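Local coordinates for protein putative (Helicobacter pylori J99, PDB 4R7K) that is of unknown function but belongs to the SRPBCC superfamily, whose helix-grip folds commonly enclose a pocket for hydrophobic ligands, so it may bind a small molecule, at residues V137-L142 with I153-S158; T27-R32 with I118-W123; N44-E49 with N173-G178; K53-N58 with D149-L154. All coordinates share one frame; numbering follows the deposited sequence.

Contact 1: residues V137-L142 with I153-S158; sequences VYHAWL and ILTQES
Tyr138 and Ser158 open a regular antiparallel ladder between residues 137-142 and 153-158, the two arms of a beta hairpin. Tyr138, Ala140 and Leu142 form hydrogen-bonded pairs with Ser158, Gln156 and Leu154. Both bonds are made in each pair. Ala140 N to Gln156 O is 2.8 Å. Ser158 N to Tyr138 O is 3.0 Å. His139-Glu157 and Trp141-Thr155 are the non-hydrogen-bonded pairs between them.

Polar side chains meet on the face of His139, Trp141, Thr155 and Glu157. His139 NE2 donates to Thr155 OG1 at 2.8 Å, with the oxygen near the ring plane but the N-H bent (136°). Thr155 OG1 in turn donates a hydrogen bond to Ala140 O at 3.0 Å. It reaches that oxygen from above the carbonyl plane, while Gln156 N comes from the opposite face. The OG1 sits anti to its backbone N (chi1 -167°), which turns it toward both partners. Glu157 OE2 lies over one face of the imidazole, 3.3 Å from His139 ND1, at an angle too poor for a hydrogen bond; Glu157 OE1 bonds to Gln159 NE2.

Thr155 CB packs over the six-membered ring of Trp141, 3.8 Å from the centroid, in a CH-pi contact. Ile153 CG2 touches the ring edge. His179 stacks on His139, and Trp182 meets Trp141 edge-to-face, both from helix 174-190.

The bonds from His139 NE2 through Thr155 OG1 to Ala140 O set the direction of the hydroxyl and probably the rotation of the imidazole. That hydroxyl both accepts and donates within the aromatic layer of Trp141, His139, His179 and Trp182.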
loop_
_atom_site.group_PDB
_atom_site.type_symbol
_atom_site.label_atom_id
_atom_site.label_comp_id
_atom_site.label_asym_id
_atom_site.label_seq_id
_atom_site.Cartn_x
_atom_site.Cartn_y
_atom_site.Cartn_z
ATOM N N VAL A 137 -4.981 -8.990 20.637
ATOM C CA VAL A 137 -4.528 -7.604 20.460
ATOM C C VAL A 137 -5.142 -6.627 21.489
ATOM O O VAL A 137 -6.144 -6.947 22.138
ATOM C CB VAL A 137 -4.855 -7.095 19.036
ATOM C CG1 VAL A 137 -4.416 -8.133 17.993
ATOM C CG2 VAL A 137 -6.354 -6.785 18.838
ATOM N N TYR A 138 -4.530 -5.456 21.613
ATOM C CA TYR A 138 -5.043 -4.356 22.441
ATOM C C TYR A 138 -4.984 -3.144 21.534
ATOM O O TYR A 138 -3.894 -2.718 21.128
ATOM C CB TYR A 138 -4.201 -4.176 23.682
ATOM C CG TYR A 138 -4.744 -3.176 24.692
ATOM C CD1 TYR A 138 -5.622 -3.571 25.700
ATOM C CD2 TYR A 138 -4.324 -1.859 24.691
ATOM C CE1 TYR A 138 -6.097 -2.656 26.636
ATOM C CE2 TYR A 138 -4.822 -0.941 25.616
ATOM C CZ TYR A 138 -5.690 -1.341 26.586
ATOM O OH TYR A 138 -6.146 -0.407 27.508
ATOM N N HIS A 139 -6.141 -2.625 21.148
ATOM C CA HIS A 139 -6.217 -1.521 20.198
ATOM C C HIS A 139 -6.716 -0.277 20.926
ATOM O O HIS A 139 -7.823 -0.240 21.420
ATOM C CB HIS A 139 -7.206 -1.909 19.137
ATOM C CG HIS A 139 -7.306 -0.948 18.003
ATOM N ND1 HIS A 139 -7.948 -1.268 16.828
ATOM C CD2 HIS A 139 -6.746 0.269 17.806
ATOM C CE1 HIS A 139 -7.872 -0.243 15.998
ATOM N NE2 HIS A 139 -7.149 0.702 16.569
ATOM N N ALA A 140 -5.868 0.738 20.990
ATOM C CA ALA A 140 -6.160 1.923 21.771
ATOM C C ALA A 140 -6.291 3.129 20.874
ATOM O O ALA A 140 -5.674 3.216 19.768
ATOM C CB ALA A 140 -5.066 2.152 22.790
ATOM N N TRP A 141 -7.071 4.069 21.369
ATOM C CA TRP A 141 -7.364 5.276 20.665
ATOM C C TRP A 141 -7.284 6.442 21.605
ATOM O O TRP A 141 -7.692 6.350 22.797
ATOM C CB TRP A 141 -8.802 5.239 20.101
ATOM C CG TRP A 141 -9.126 4.191 19.089
ATOM C CD1 TRP A 141 -9.393 2.871 19.335
ATOM C CD2 TRP A 141 -9.299 4.377 17.675
ATOM N NE1 TRP A 141 -9.705 2.227 18.154
ATOM C CE2 TRP A 141 -9.653 3.127 17.125
ATOM C CE3 TRP A 141 -9.210 5.490 16.817
ATOM C CZ2 TRP A 141 -9.862 2.946 15.760
ATOM C CZ3 TRP A 141 -9.401 5.301 15.451
ATOM C CH2 TRP A 141 -9.754 4.054 14.943
ATOM N N LEU A 142 -6.823 7.565 21.060
ATOM C CA LEU A 142 -6.775 8.824 21.772
ATOM C C LEU A 142 -7.205 9.908 20.809
ATOM O O LEU A 142 -6.527 10.158 19.800
ATOM C CB LEU A 142 -5.367 9.095 22.299
ATOM C CG LEU A 142 -5.265 10.182 23.387
ATOM C CD1 LEU A 142 -3.928 10.024 24.119
ATOM C CD2 LEU A 142 -5.394 11.553 22.743
ATOM N N ILE A 153 -6.221 12.500 16.153
ATOM C CA ILE A 153 -6.682 11.140 16.316
ATOM C C ILE A 153 -5.460 10.219 16.260
ATOM O O ILE A 153 -4.812 10.085 15.218
ATOM C CB ILE A 153 -7.714 10.701 15.239
ATOM C CG1 ILE A 153 -8.820 11.721 15.093
ATOM C CG2 ILE A 153 -8.290 9.342 15.619
ATOM C CD1 ILE A 153 -9.756 11.500 13.917
ATOM N N LEU A 154 -5.160 9.590 17.384
ATOM C CA LEU A 154 -4.039 8.688 17.503
ATOM C C LEU A 154 -4.590 7.330 17.754
ATOM O O LEU A 154 -5.398 7.158 18.690
ATOM C CB LEU A 154 -3.162 9.064 18.698
ATOM C CG LEU A 154 -1.993 8.106 19.069
ATOM C CD1 LEU A 154 -0.883 8.133 18.049
ATOM C CD2 LEU A 154 -1.414 8.476 20.424
ATOM N N THR A 155 -4.182 6.353 16.933
ATOM C CA THR A 155 -4.553 5.000 17.182
ATOM C C THR A 155 -3.307 4.070 17.126
ATOM O O THR A 155 -2.470 4.131 16.202
ATOM C CB THR A 155 -5.702 4.521 16.290
ATOM O OG1 THR A 155 -6.202 3.285 16.812
ATOM C CG2 THR A 155 -5.250 4.326 14.852
ATOM N N GLN A 156 -3.207 3.214 18.124
ATOM C CA GLN A 156 -2.072 2.318 18.284
ATOM C C GLN A 156 -2.549 0.979 18.707
ATOM O O GLN A 156 -3.484 0.874 19.496
ATOM C CB GLN A 156 -1.076 2.866 19.311
ATOM C CG GLN A 156 -0.514 4.217 18.967
ATOM C CD GLN A 156 0.514 4.731 19.959
ATOM O OE1 GLN A 156 0.401 4.561 21.178
ATOM N NE2 GLN A 156 1.528 5.371 19.431
ATOM N N GLU A 157 -1.938 -0.075 18.152
ATOM C CA GLU A 157 -2.324 -1.431 18.483
ATOM C C GLU A 157 -1.066 -2.261 18.767
ATOM O O GLU A 157 -0.056 -2.184 18.026
ATOM C CB GLU A 157 -3.101 -2.101 17.326
ATOM C CG GLU A 157 -3.552 -3.522 17.618
ATOM C CD GLU A 157 -4.572 -4.079 16.603
ATOM O OE1 GLU A 157 -4.434 -5.253 16.231
ATOM O OE2 GLU A 157 -5.497 -3.355 16.152
ATOM N N SER A 158 -1.182 -3.077 19.803
ATOM C CA SER A 158 -0.143 -3.996 20.246
ATOM C C SER A 158 -0.746 -5.390 20.090
ATOM O O SER A 158 -1.886 -5.631 20.532
ATOM C CB SER A 158 0.187 -3.679 21.721
ATOM O OG SER A 158 1.191 -4.542 22.247
#

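Contact 2: residues T27-R32 with I118-W123; sequences TMNAIR and ILRLAW
Ala30 and Arg120 join two backbones that stay well apart, the nearest CA pair being Ile31 and Arg120 at 7.5 Å, so side chains and water make the contact.

Arg120 reaches out with its chain extended from CG to NE (chi2 166°, chi3 179°) and presents the edge of its guanidinium to the carbonyl of Ala30. NH1 donates to Ala30 O at 2.7 Å, the oxygen lying close to the guanidinium plane. NH2 adds a weak, bent bond to the same oxygen. The two bonds, one of them weak, help to set the rotation of the group.

Arg32 crosses it at about a right angle. Its guanidinium stacks on one face of that of Arg120, with centres 3.9 Å apart and planes at 17°. Two like charges meet here, Arg32 NH1 to Arg120 NE being 3.6 Å. The salt bridge of Arg32 to Glu113 probably offsets this, and Arg32 NE bonds to Thr26 of the second subunit.

Two waters complete the set. One donates to Asn29 OD1 and accepts from Arg120 NH2 at 2.8 Å. The other accepts from Arg32 N and, at 2.9 Å, from Arg120 NH1. Asn29 ND2 also comes to 4.0 Å from Ile118 CD1, but its hydrogen bond goes to Glu144.

Strand 118-126 lies between strands 136-146 and 103-114 in the sheet. The N-terminal segment runs over the sheet face, where Ile31 rests on Ala140 and Leu154. Strand 27-29 itself pairs antiparallel with a strand of the second subunit, so this contact ties the sheet to the subunit interface.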
loop_
_atom_site.group_PDB
_atom_site.type_symbol
_atom_site.label_atom_id
_atom_site.label_comp_id
_atom_site.label_asym_id
_atom_site.label_seq_id
_atom_site.Cartn_x
_atom_site.Cartn_y
_atom_site.Cartn_z
ATOM N N THR A 27 5.779 17.974 25.236
ATOM C CA THR A 27 5.107 16.692 25.281
ATOM C C THR A 27 3.683 16.744 24.743
ATOM O O THR A 27 3.086 17.826 24.601
ATOM C CB THR A 27 5.017 16.169 26.748
ATOM O OG1 THR A 27 4.263 17.105 27.543
ATOM C CG2 THR A 27 6.406 15.991 27.382
HETATM N N MSE A 28 3.125 15.573 24.500
HETATM C CA MSE A 28 1.749 15.461 24.049
HETATM C C MSE A 28 1.136 14.350 24.822
HETATM O O MSE A 28 1.847 13.545 25.400
HETATM C CB MSE A 28 1.765 15.187 22.558
HETATM C CG MSE A 28 1.929 16.529 21.854
HETATM SE SE MSE A 28 1.807 16.303 19.902
HETATM C CE MSE A 28 -0.155 16.348 19.813
ATOM N N ASN A 29 -0.189 14.320 24.903
ATOM C CA ASN A 29 -0.883 13.208 25.601
ATOM C C ASN A 29 -0.606 11.859 24.915
ATOM O O ASN A 29 -0.427 11.820 23.709
ATOM C CB ASN A 29 -2.380 13.466 25.719
ATOM C CG ASN A 29 -2.700 14.519 26.781
ATOM O OD1 ASN A 29 -2.255 14.439 27.886
ATOM N ND2 ASN A 29 -3.469 15.500 26.421
ATOM N N ALA A 30 -0.465 10.810 25.708
ATOM C CA ALA A 30 -0.132 9.478 25.216
ATOM C C ALA A 30 -1.027 8.419 25.804
ATOM O O ALA A 30 -1.599 8.589 26.880
ATOM C CB ALA A 30 1.319 9.127 25.536
ATOM N N ILE A 31 -1.103 7.298 25.086
ATOM C CA ILE A 31 -1.899 6.152 25.470
ATOM C C ILE A 31 -1.380 5.470 26.722
ATOM O O ILE A 31 -0.169 5.330 26.892
ATOM C CB ILE A 31 -1.946 5.146 24.309
ATOM C CG1 ILE A 31 -2.895 5.726 23.260
ATOM C CG2 ILE A 31 -2.482 3.790 24.800
ATOM C CD1 ILE A 31 -2.888 5.060 21.922
ATOM N N ARG A 32 -2.296 5.089 27.616
ATOM C CA ARG A 32 -1.925 4.361 28.851
ATOM C C ARG A 32 -2.030 2.859 28.546
ATOM O O ARG A 32 -3.115 2.361 28.293
ATOM C CB ARG A 32 -2.839 4.717 30.005
ATOM C CG ARG A 32 -2.917 6.200 30.315
ATOM C CD ARG A 32 -3.757 6.482 31.564
ATOM N NE ARG A 32 -3.721 7.912 31.885
ATOM C CZ ARG A 32 -4.763 8.740 31.915
ATOM N NH1 ARG A 32 -6.019 8.301 31.743
ATOM N NH2 ARG A 32 -4.550 10.025 32.209
ATOM N N ILE A 118 -10.888 15.335 25.448
ATOM C CA ILE A 118 -10.075 14.163 25.198
ATOM C C ILE A 118 -10.833 12.874 25.486
ATOM O O ILE A 118 -11.577 12.751 26.488
ATOM C CB ILE A 118 -8.758 14.215 25.999
ATOM C CG1 ILE A 118 -7.959 12.940 25.748
ATOM C CG2 ILE A 118 -9.052 14.446 27.467
ATOM C CD1 ILE A 118 -6.533 12.922 26.282
ATOM N N LEU A 119 -10.679 11.932 24.559
ATOM C CA LEU A 119 -11.236 10.618 24.680
ATOM C C LEU A 119 -10.102 9.622 24.697
ATOM O O LEU A 119 -9.213 9.661 23.853
ATOM C CB LEU A 119 -12.127 10.259 23.473
ATOM C CG LEU A 119 -12.523 8.772 23.385
ATOM C CD1 LEU A 119 -13.417 8.416 24.546
ATOM C CD2 LEU A 119 -13.233 8.426 22.070
ATOM N N ARG A 120 -10.167 8.700 25.635
ATOM C CA ARG A 120 -9.312 7.533 25.670
ATOM C C ARG A 120 -10.208 6.309 25.592
ATOM O O ARG A 120 -11.097 6.096 26.437
ATOM C CB ARG A 120 -8.487 7.513 26.933
ATOM C CG ARG A 120 -7.422 8.605 26.953
ATOM C CD ARG A 120 -6.857 8.747 28.373
ATOM N NE ARG A 120 -5.809 9.758 28.464
ATOM C CZ ARG A 120 -4.540 9.531 28.163
ATOM N NH1 ARG A 120 -4.165 8.354 27.698
ATOM N NH2 ARG A 120 -3.658 10.492 28.284
ATOM N N LEU A 121 -9.975 5.489 24.585
ATOM C CA LEU A 121 -10.805 4.321 24.362
ATOM C C LEU A 121 -9.920 3.170 23.908
ATOM O O LEU A 121 -9.032 3.360 23.098
ATOM C CB LEU A 121 -11.836 4.615 23.266
ATOM C CG LEU A 121 -12.638 3.416 22.716
ATOM C CD1 LEU A 121 -13.611 2.963 23.781
ATOM C CD2 LEU A 121 -13.416 3.864 21.485
ATOM N N ALA A 122 -10.100 1.997 24.502
ATOM C CA ALA A 122 -9.330 0.842 24.062
ATOM C C ALA A 122 -10.100 -0.444 24.263
ATOM O O ALA A 122 -10.910 -0.549 25.192
ATOM C CB ALA A 122 -7.991 0.767 24.796
ATOM N N TRP A 123 -9.865 -1.406 23.375
ATOM C CA TRP A 123 -10.419 -2.739 23.509
ATOM C C TRP A 123 -9.370 -3.813 23.289
ATOM O O TRP A 123 -8.380 -3.627 22.514
ATOM C CB TRP A 123 -11.570 -2.973 22.553
ATOM C CG TRP A 123 -11.258 -2.869 21.078
ATOM C CD1 TRP A 123 -10.680 -3.822 20.293
ATOM C CD2 TRP A 123 -11.600 -1.789 20.211
ATOM N NE1 TRP A 123 -10.595 -3.384 19.014
ATOM C CE2 TRP A 123 -11.178 -2.143 18.925
ATOM C CE3 TRP A 123 -12.222 -0.549 20.408
ATOM C CZ2 TRP A 123 -11.299 -1.280 17.828
ATOM C CZ3 TRP A 123 -12.366 0.302 19.318
ATOM C CH2 TRP A 123 -11.926 -0.075 18.042
HETATM O O HOH W 1 -3.279 12.843 29.725
HETATM O O HOH W 2 -5.054 5.688 27.196
#

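Contact 3: residues N44-E49 with N173-G178; sequences NFVSNE and NAMLNG
The amide of Asn48 meets the helix through its NH2 end, and two waters bridge the amides of Asn44 and Asn173. Asn48 ND2 donates to Leu176 O at 2.9 Å. The donor lies in the carbonyl plane, on a lone pair, but the oxygen is tilted 25° out of the amide plane. Leu176 CD1 packs against the same nitrogen at 3.7 Å. Gln180 OE1 is a second acceptor for Asn48 ND2.

One water links Asn44 ND2 and Asn173 OD1. The other binds Asn44 OD1, Phe45 O and Asn173 ND2. Asn44 ND2 is also bonded to Gln159. Asn173 is the N-cap of helix 174-190. Its CG is anti to the backbone N (chi1 -174°), and OD1 takes Leu176 N at 3.0 Å from above the carbonyl plane.

Between these polar ends lies Val46. Its CG2 touches Met175 CB at 3.6 Å, the two side chains crossing at about a right angle. Its CG1 reaches the backbone at Leu176 N. Met175 is a selenomethionine with a bent chain. Leu176 CD1 lies 3.6 Å from Ser47 O.

The strand and helix run nearly in the same direction, 23° apart, with axes 8.1 Å from each other. Helix 174-190 packs on the sheet here, as the C-terminal helix does in the helix-grip fold of SRPBCC proteins. The chemistry implies a small apolar centre of Val46 and Met175 with directional polar ends: one side chain meets a helix carbonyl, Asn173 OD1 caps Leu176 N at the helix start, and water ties that cap to Asn44 of the strand.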
loop_
_atom_site.group_PDB
_atom_site.type_symbol
_atom_site.label_atom_id
_atom_site.label_comp_id
_atom_site.label_asym_id
_atom_site.label_seq_id
_atom_site.Cartn_x
_atom_site.Cartn_y
_atom_site.Cartn_z
ATOM N N ASN A 44 3.946 -7.342 17.689
ATOM C CA ASN A 44 3.761 -6.338 16.663
ATOM C C ASN A 44 3.181 -5.084 17.317
ATOM O O ASN A 44 2.384 -5.179 18.277
ATOM C CB ASN A 44 2.849 -6.863 15.565
ATOM C CG ASN A 44 2.833 -5.988 14.317
ATOM O OD1 ASN A 44 3.813 -5.311 13.984
ATOM N ND2 ASN A 44 1.723 -6.040 13.588
ATOM N N PHE A 45 3.591 -3.929 16.787
ATOM C CA PHE A 45 3.167 -2.637 17.231
ATOM C C PHE A 45 2.894 -1.789 16.003
ATOM O O PHE A 45 3.705 -1.719 15.073
ATOM C CB PHE A 45 4.219 -2.007 18.138
ATOM C CG PHE A 45 3.939 -0.570 18.485
ATOM C CD1 PHE A 45 2.820 -0.236 19.242
ATOM C CD2 PHE A 45 4.764 0.438 18.030
ATOM C CE1 PHE A 45 2.556 1.076 19.574
ATOM C CE2 PHE A 45 4.476 1.771 18.324
ATOM C CZ PHE A 45 3.389 2.080 19.114
ATOM N N VAL A 46 1.722 -1.172 15.991
ATOM C CA VAL A 46 1.297 -0.339 14.876
ATOM C C VAL A 46 0.903 1.031 15.425
ATOM O O VAL A 46 0.244 1.090 16.458
ATOM C CB VAL A 46 0.054 -0.959 14.229
ATOM C CG1 VAL A 46 -0.282 -0.255 12.935
ATOM C CG2 VAL A 46 0.271 -2.450 14.002
ATOM N N SER A 47 1.327 2.111 14.757
ATOM C CA SER A 47 0.959 3.467 15.159
ATOM C C SER A 47 0.562 4.303 13.949
ATOM O O SER A 47 1.289 4.353 12.940
ATOM C CB SER A 47 2.146 4.120 15.911
ATOM O OG SER A 47 1.814 5.414 16.382
ATOM N N ASN A 48 -0.607 4.934 14.055
ATOM C CA ASN A 48 -1.114 5.837 13.068
ATOM C C ASN A 48 -1.662 7.101 13.757
ATOM O O ASN A 48 -2.213 7.029 14.868
ATOM C CB ASN A 48 -2.243 5.173 12.272
ATOM C CG ASN A 48 -1.782 3.952 11.507
ATOM O OD1 ASN A 48 -1.684 2.862 12.050
ATOM N ND2 ASN A 48 -1.537 4.124 10.241
ATOM N N GLU A 49 -1.597 8.239 13.071
ATOM C CA GLU A 49 -2.044 9.475 13.609
ATOM C C GLU A 49 -2.370 10.505 12.509
ATOM O O GLU A 49 -1.661 10.609 11.500
ATOM C CB GLU A 49 -0.934 10.052 14.475
ATOM C CG GLU A 49 -1.252 11.310 15.180
ATOM C CD GLU A 49 -0.035 11.931 15.867
ATOM O OE1 GLU A 49 1.119 11.508 15.594
ATOM O OE2 GLU A 49 -0.233 12.842 16.704
ATOM N N ASN A 173 3.101 -3.140 4.935
ATOM C CA ASN A 173 2.583 -3.336 6.270
ATOM C C ASN A 173 1.065 -3.230 6.251
ATOM O O ASN A 173 0.510 -2.144 6.169
ATOM C CB ASN A 173 3.249 -2.347 7.216
ATOM C CG ASN A 173 2.883 -2.571 8.649
ATOM O OD1 ASN A 173 1.760 -2.988 8.966
ATOM N ND2 ASN A 173 3.844 -2.308 9.546
ATOM N N ALA A 174 0.407 -4.383 6.307
ATOM C CA ALA A 174 -1.053 -4.473 6.209
ATOM C C ALA A 174 -1.800 -3.687 7.284
ATOM O O ALA A 174 -2.724 -2.923 6.969
ATOM C CB ALA A 174 -1.497 -5.924 6.206
HETATM N N MSE A 175 -1.392 -3.880 8.528
HETATM C CA MSE A 175 -1.974 -3.200 9.662
HETATM C C MSE A 175 -1.820 -1.697 9.568
HETATM O O MSE A 175 -2.764 -0.944 9.850
HETATM C CB MSE A 175 -1.286 -3.658 10.940
HETATM C CG MSE A 175 -1.507 -5.119 11.308
HETATM SE SE MSE A 175 -3.422 -5.552 11.470
HETATM C CE MSE A 175 -3.804 -4.227 12.893
ATOM N N LEU A 176 -0.616 -1.230 9.224
ATOM C CA LEU A 176 -0.376 0.213 9.085
ATOM C C LEU A 176 -1.319 0.901 8.061
ATOM O O LEU A 176 -1.893 1.961 8.317
ATOM C CB LEU A 176 1.079 0.440 8.651
ATOM C CG LEU A 176 1.554 1.883 8.511
ATOM C CD1 LEU A 176 1.740 2.457 9.900
ATOM C CD2 LEU A 176 2.843 2.015 7.734
ATOM N N ASN A 177 -1.472 0.263 6.909
ATOM C CA ASN A 177 -2.269 0.797 5.849
ATOM C C ASN A 177 -3.756 0.674 6.153
ATOM O O ASN A 177 -4.496 1.584 5.821
ATOM C CB ASN A 177 -1.870 0.132 4.524
ATOM C CG ASN A 177 -0.518 0.646 4.019
ATOM O OD1 ASN A 177 0.470 -0.083 3.991
ATOM N ND2 ASN A 177 -0.455 1.930 3.755
ATOM N N GLY A 178 -4.173 -0.425 6.785
ATOM C CA GLY A 178 -5.566 -0.606 7.189
ATOM C C GLY A 178 -5.971 0.434 8.231
ATOM O O GLY A 178 -7.019 1.053 8.134
HETATM O O HOH W 3 1.739 -5.217 10.703
HETATM O O HOH W 4 3.721 -2.992 12.495
#

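Contact 4: residues K53-N58 with D149-L154; sequences KGLDFN and DRVRIL
Lys53 and Arg150 form an antiparallel non-hydrogen-bonded pair, their CA atoms 4.1 Å apart, where strand 44-53 ends beside the start of strand 150-160.

One backbone bond crosses. Gly54 N donates to Asp149 O at 2.7 Å and nearly straight (167°). Gly54 turns the chain with a positive phi of 76°, and Asp149 OD2 comes within 3.3 Å of its CA.

Aliphatic contacts follow. Lys53 CD packs on Arg150 CG at 3.8 Å, the chains crossing at a slant. Val151 fills the bend of residues 54-57: its CG2 comes to 3.1 Å from Leu55 O and 3.8 Å from Phe57 N. With CG1 anti to the backbone N (chi1 166°), CG2 is left anti to the carbonyl carbon and meets the bend. Leu55 CD2 touches Ile153 CD1 at 4.3 Å.

Lys53 NZ bonds to Asn148 O and makes a salt bridge to Glu41 of the second subunit. Arg150 NH1 bonds to Pro39 O of that subunit.

Asp56 caps helix 57-65 through Lys59 N. The chemistry implies a short turn, held by one backbone bond and apolar packing, that leads strand 44-53 into the helix, while the lysine and arginine bond both to the preceding turn (Asn148, Asp147) and to the second subunit.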
loop_
_atom_site.group_PDB
_atom_site.type_symbol
_atom_site.label_atom_id
_atom_site.label_comp_id
_atom_site.label_asym_id
_atom_site.label_seq_id
_atom_site.Cartn_x
_atom_site.Cartn_y
_atom_site.Cartn_z
ATOM N N LYS A 53 -7.597 20.128 10.836
ATOM C CA LYS A 53 -8.121 21.459 11.153
ATOM C C LYS A 53 -9.606 21.517 10.871
ATOM O O LYS A 53 -10.055 20.973 9.889
ATOM C CB LYS A 53 -7.387 22.483 10.269
ATOM C CG LYS A 53 -7.745 23.966 10.432
ATOM C CD LYS A 53 -6.998 24.621 11.562
ATOM C CE LYS A 53 -7.087 26.142 11.447
ATOM N NZ LYS A 53 -6.395 26.799 12.583
ATOM N N GLY A 54 -10.368 22.155 11.763
ATOM C CA GLY A 54 -11.815 22.372 11.550
ATOM C C GLY A 54 -12.709 21.161 11.766
ATOM O O GLY A 54 -13.883 21.193 11.451
ATOM N N LEU A 55 -12.131 20.085 12.268
ATOM C CA LEU A 55 -12.862 18.845 12.547
ATOM C C LEU A 55 -13.491 18.967 13.939
ATOM O O LEU A 55 -12.840 19.459 14.857
ATOM C CB LEU A 55 -11.867 17.689 12.544
ATOM C CG LEU A 55 -12.391 16.271 12.538
ATOM C CD1 LEU A 55 -13.362 16.087 11.379
ATOM C CD2 LEU A 55 -11.212 15.305 12.445
ATOM N N ASP A 56 -14.739 18.523 14.100
ATOM C CA ASP A 56 -15.408 18.613 15.387
ATOM C C ASP A 56 -15.103 17.402 16.292
ATOM O O ASP A 56 -15.362 16.250 15.931
ATOM C CB ASP A 56 -16.931 18.739 15.214
ATOM C CG ASP A 56 -17.604 19.001 16.524
ATOM O OD1 ASP A 56 -17.371 20.091 17.075
ATOM O OD2 ASP A 56 -18.287 18.105 17.041
ATOM N N PHE A 57 -14.554 17.674 17.468
ATOM C CA PHE A 57 -14.235 16.629 18.438
ATOM C C PHE A 57 -15.430 15.732 18.723
ATOM O O PHE A 57 -15.329 14.530 18.613
ATOM C CB PHE A 57 -13.725 17.247 19.739
ATOM C CG PHE A 57 -13.525 16.266 20.872
ATOM C CD1 PHE A 57 -12.350 15.531 20.973
ATOM C CD2 PHE A 57 -14.466 16.151 21.883
ATOM C CE1 PHE A 57 -12.153 14.659 22.027
ATOM C CE2 PHE A 57 -14.282 15.267 22.938
ATOM C CZ PHE A 57 -13.122 14.525 23.019
ATOM N N ASN A 58 -16.549 16.329 19.109
ATOM C CA ASN A 58 -17.744 15.542 19.461
ATOM C C ASN A 58 -18.184 14.588 18.366
ATOM O O ASN A 58 -18.543 13.442 18.633
ATOM C CB ASN A 58 -18.875 16.468 19.913
ATOM C CG ASN A 58 -18.711 16.888 21.369
ATOM O OD1 ASN A 58 -18.217 16.104 22.206
ATOM N ND2 ASN A 58 -19.129 18.091 21.687
ATOM N N ASP A 149 -8.471 25.092 16.775
ATOM C CA ASP A 149 -9.458 24.324 16.030
ATOM C C ASP A 149 -8.981 23.090 15.259
ATOM O O ASP A 149 -9.460 22.826 14.165
ATOM C CB ASP A 149 -10.152 25.317 15.068
ATOM C CG ASP A 149 -11.415 24.771 14.445
ATOM O OD1 ASP A 149 -12.122 23.963 15.097
ATOM O OD2 ASP A 149 -11.724 25.202 13.308
ATOM N N ARG A 150 -8.081 22.312 15.855
ATOM C CA ARG A 150 -7.577 21.099 15.241
ATOM C C ARG A 150 -7.918 19.928 16.148
ATOM O O ARG A 150 -8.010 20.083 17.360
ATOM C CB ARG A 150 -6.048 21.159 15.076
ATOM C CG ARG A 150 -5.511 22.260 14.172
ATOM C CD ARG A 150 -3.986 22.220 14.204
ATOM N NE ARG A 150 -3.484 22.538 15.527
ATOM C CZ ARG A 150 -2.389 22.005 16.066
ATOM N NH1 ARG A 150 -1.692 21.099 15.413
ATOM N NH2 ARG A 150 -2.022 22.347 17.292
ATOM N N VAL A 151 -8.122 18.759 15.560
ATOM C CA VAL A 151 -8.378 17.554 16.328
ATOM C C VAL A 151 -7.338 16.526 15.936
ATOM O O VAL A 151 -7.033 16.363 14.740
ATOM C CB VAL A 151 -9.794 17.013 16.067
ATOM C CG1 VAL A 151 -9.959 15.607 16.577
ATOM C CG2 VAL A 151 -10.844 17.950 16.657
ATOM N N ARG A 152 -6.758 15.891 16.954
ATOM C CA ARG A 152 -5.824 14.799 16.794
ATOM C C ARG A 152 -6.489 13.459 17.041
ATOM O O ARG A 152 -7.266 13.307 17.992
ATOM C CB ARG A 152 -4.684 14.950 17.789
ATOM C CG ARG A 152 -3.671 13.804 17.810
ATOM C CD ARG A 152 -2.674 14.073 18.932
ATOM N NE ARG A 152 -1.539 13.128 18.983
ATOM C CZ ARG A 152 -0.953 12.708 20.097
ATOM N NH1 ARG A 152 -1.417 13.072 21.275
ATOM N NH2 ARG A 152 0.091 11.887 20.025
ATOM N N ILE A 153 -6.221 12.500 16.153
ATOM C CA ILE A 153 -6.682 11.140 16.316
ATOM C C ILE A 153 -5.460 10.219 16.260
ATOM O O ILE A 153 -4.812 10.085 15.218
ATOM C CB ILE A 153 -7.714 10.701 15.239
ATOM C CG1 ILE A 153 -8.820 11.721 15.093
ATOM C CG2 ILE A 153 -8.290 9.342 15.619
ATOM C CD1 ILE A 153 -9.756 11.500 13.917
ATOM N N LEU A 154 -5.160 9.590 17.384
ATOM C CA LEU A 154 -4.039 8.688 17.503
ATOM C C LEU A 154 -4.590 7.330 17.754
ATOM O O LEU A 154 -5.398 7.158 18.690
ATOM C CB LEU A 154 -3.162 9.064 18.698
ATOM C CG LEU A 154 -1.993 8.106 19.069
ATOM C CD1 LEU A 154 -0.883 8.133 18.049
ATOM C CD2 LEU A 154 -1.414 8.476 20.424
#

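All four contacts belong to one antiparallel sheet and its surroundings. Contact 1 lies about 4 Å from the chain centre, in the hairpin of strands 136-146 and 150-160. Contact 2 adjoins it through strand 118-126, with centres about 8 Å apart. Contact 3 uses strand 44-53, outermost in this chain's sheet. The centres of contacts 1 and 3 are about 10 Å apart. Contact 4 shares Ile153 and Leu154 with contact 1, centres about 17 Å apart. The centres of contacts 3 and 4 are about 21 Å apart, yet a Glu49-Arg152 salt bridge links them. In sequence, contact 2 precedes contact 1 and crosses contacts 3 and 4; contact 4 lies within the span of contact 3. Contacts 2, 3 and 4 touch the second subunit.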